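Local coordinates for amidohydrolase family protein (Acinetobacter baumannii, PDB 4I6K) that probably hydrolyses the lactone ring of 2-pyrone-4,6-dicarboxylic acid, at residues G189-P193 / D194-F198. Residues are numbered along the deposited sequence; the frame is centred on the assembly and turned at random.
Sequences GIEDP and DYQKF
D192 and D194 meet where a type I beta turn, G189 to D192, runs straight into helix 193-201. G189 opens the turn with a positive phi (65°), which favours glycine. D192 O accepts the N-H of Q196 at 3.0 Å, nearly in line with its carbonyl bond, and P193 O that of K197, the i to i+4 bonds that open the helix. D192 is the N-cap: its OD2 accepts D194 N at 2.9 Å, approached from above the carboxylate plane. With CG anti to the backbone N (chi1 175°) and beside the carbonyl carbon, the short carboxylate reaches forward to this amide. P193 suits the first turn, where no helical acceptor needs its missing N-H. A water donates to both D192 OD1 (2.6 Å) and D194 OD1 (2.5 Å), bridging two like charges that the helix dipole may also ease. In the (beta/alpha)8 (TIM) barrel of the amidohydrolases, the loop that follows strand 176-178 ends here. Q196, bent at chi2, reaches back so that NE2 donates to I190 O at 2.9 Å from above the carbonyl plane, the acceptor almost within the amide plane. The same I190 O lies at the Y195 ring edge, 3.6 Å from CD2. Apolar I190 suits its buried place, CD1 packing 4.1 Å from Y195 CE2; both residues touch helix 222-237, and Y195 also meets P159. Tyrosine adds a hydroxyl, bonded to F181 O.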
loop_
_atom_site.group_PDB
_atom_site.type_symbol
_atom_site.label_atom_id
_atom_site.label_comp_id
_atom_site.label_asym_id
_atom_site.label_seq_id
_atom_site.Cartn_x
_atom_site.Cartn_y
_atom_site.Cartn_z
ATOM N N GLY A 189 8.354 14.340 -12.268
ATOM C CA GLY A 189 8.574 14.765 -10.879
ATOM C C GLY A 189 7.380 15.384 -10.155
ATOM O O GLY A 189 6.212 15.203 -10.538
ATOM N N ILE A 190 7.695 16.112 -9.091
ATOM C CA ILE A 190 6.712 16.784 -8.249
ATOM C C ILE A 190 5.845 17.765 -9.027
ATOM O O ILE A 190 4.629 17.795 -8.854
ATOM C CB ILE A 190 7.412 17.548 -7.098
ATOM C CG1 ILE A 190 8.199 16.574 -6.214
ATOM C CG2 ILE A 190 6.407 18.340 -6.264
ATOM C CD1 ILE A 190 7.337 15.661 -5.388
ATOM N N GLU A 191 6.479 18.570 -9.877
ATOM C CA GLU A 191 5.779 19.593 -10.659
ATOM C C GLU A 191 4.950 18.975 -11.785
ATOM O O GLU A 191 4.225 19.667 -12.504
ATOM C CB GLU A 191 6.778 20.594 -11.246
ATOM C CG GLU A 191 7.669 21.266 -10.224
ATOM C CD GLU A 191 6.886 21.952 -9.110
ATOM O OE1 GLU A 191 5.639 22.024 -9.196
ATOM O OE2 GLU A 191 7.522 22.427 -8.143
ATOM N N ASP A 192 5.056 17.667 -11.964
ATOM C CA ASP A 192 4.176 17.021 -12.922
ATOM C C ASP A 192 2.716 17.457 -12.673
ATOM O O ASP A 192 2.156 17.188 -11.605
ATOM C CB ASP A 192 4.307 15.516 -12.781
ATOM C CG ASP A 192 3.348 14.781 -13.654
ATOM O OD1 ASP A 192 3.388 13.540 -13.647
ATOM O OD2 ASP A 192 2.558 15.452 -14.340
ATOM N N PRO A 193 2.097 18.151 -13.648
ATOM C CA PRO A 193 0.701 18.585 -13.487
ATOM C C PRO A 193 -0.201 17.486 -12.925
ATOM O O PRO A 193 -1.059 17.762 -12.098
ATOM C CB PRO A 193 0.266 18.939 -14.915
ATOM C CG PRO A 193 1.540 19.316 -15.614
ATOM C CD PRO A 193 2.677 18.581 -14.932
ATOM N N ASP A 194 -0.024 16.252 -13.371
ATOM C CA ASP A 194 -0.853 15.178 -12.841
ATOM C C ASP A 194 -0.625 14.997 -11.352
ATOM O O ASP A 194 -1.540 14.639 -10.620
ATOM C CB ASP A 194 -0.568 13.858 -13.549
ATOM C CG ASP A 194 -0.945 13.891 -15.006
ATOM O OD1 ASP A 194 -0.477 13.010 -15.743
ATOM O OD2 ASP A 194 -1.708 14.786 -15.415
ATOM N N TYR A 195 0.606 15.198 -10.900
ATOM C CA TYR A 195 0.866 15.028 -9.487
ATOM C C TYR A 195 0.243 16.172 -8.706
ATOM O O TYR A 195 -0.283 15.978 -7.597
ATOM C CB TYR A 195 2.360 14.937 -9.182
ATOM C CG TYR A 195 2.611 14.400 -7.784
ATOM C CD1 TYR A 195 2.303 13.084 -7.469
ATOM C CD2 TYR A 195 3.127 15.213 -6.777
ATOM C CE1 TYR A 195 2.513 12.582 -6.206
ATOM C CE2 TYR A 195 3.340 14.719 -5.514
ATOM C CZ TYR A 195 3.026 13.401 -5.236
ATOM O OH TYR A 195 3.228 12.891 -3.979
ATOM N N GLN A 196 0.316 17.368 -9.291
ATOM C CA GLN A 196 -0.241 18.548 -8.671
ATOM C C GLN A 196 -1.748 18.392 -8.548
ATOM O O GLN A 196 -2.325 18.723 -7.518
ATOM C CB GLN A 196 0.102 19.815 -9.469
ATOM C CG GLN A 196 1.569 20.215 -9.428
ATOM C CD GLN A 196 2.051 20.568 -8.024
ATOM O OE1 GLN A 196 1.471 21.414 -7.349
ATOM N NE2 GLN A 196 3.125 19.921 -7.583
ATOM N N LYS A 197 -2.390 17.908 -9.605
ATOM C CA LYS A 197 -3.831 17.712 -9.559
ATOM C C LYS A 197 -4.159 16.706 -8.465
ATOM O O LYS A 197 -5.041 16.938 -7.630
ATOM C CB LYS A 197 -4.356 17.227 -10.906
ATOM C CG LYS A 197 -5.865 16.958 -10.922
ATOM C CD LYS A 197 -6.692 18.225 -11.097
ATOM C CE LYS A 197 -7.101 18.416 -12.556
ATOM N NZ LYS A 197 -7.966 19.618 -12.750
ATOM N N PHE A 198 -3.426 15.593 -8.470
ATOM C CA PHE A 198 -3.563 14.536 -7.463
ATOM C C PHE A 198 -3.561 15.114 -6.056
ATOM O O PHE A 198 -4.461 14.847 -5.264
ATOM C CB PHE A 198 -2.430 13.510 -7.633
ATOM C CG PHE A 198 -2.098 12.746 -6.381
ATOM C CD1 PHE A 198 -0.896 12.951 -5.727
ATOM C CD2 PHE A 198 -2.983 11.818 -5.859
ATOM C CE1 PHE A 198 -0.586 12.236 -4.578
ATOM C CE2 PHE A 198 -2.680 11.113 -4.708
ATOM C CZ PHE A 198 -1.484 11.321 -4.068
HETATM O O HOH W 1 1.772 12.130 -15.177
#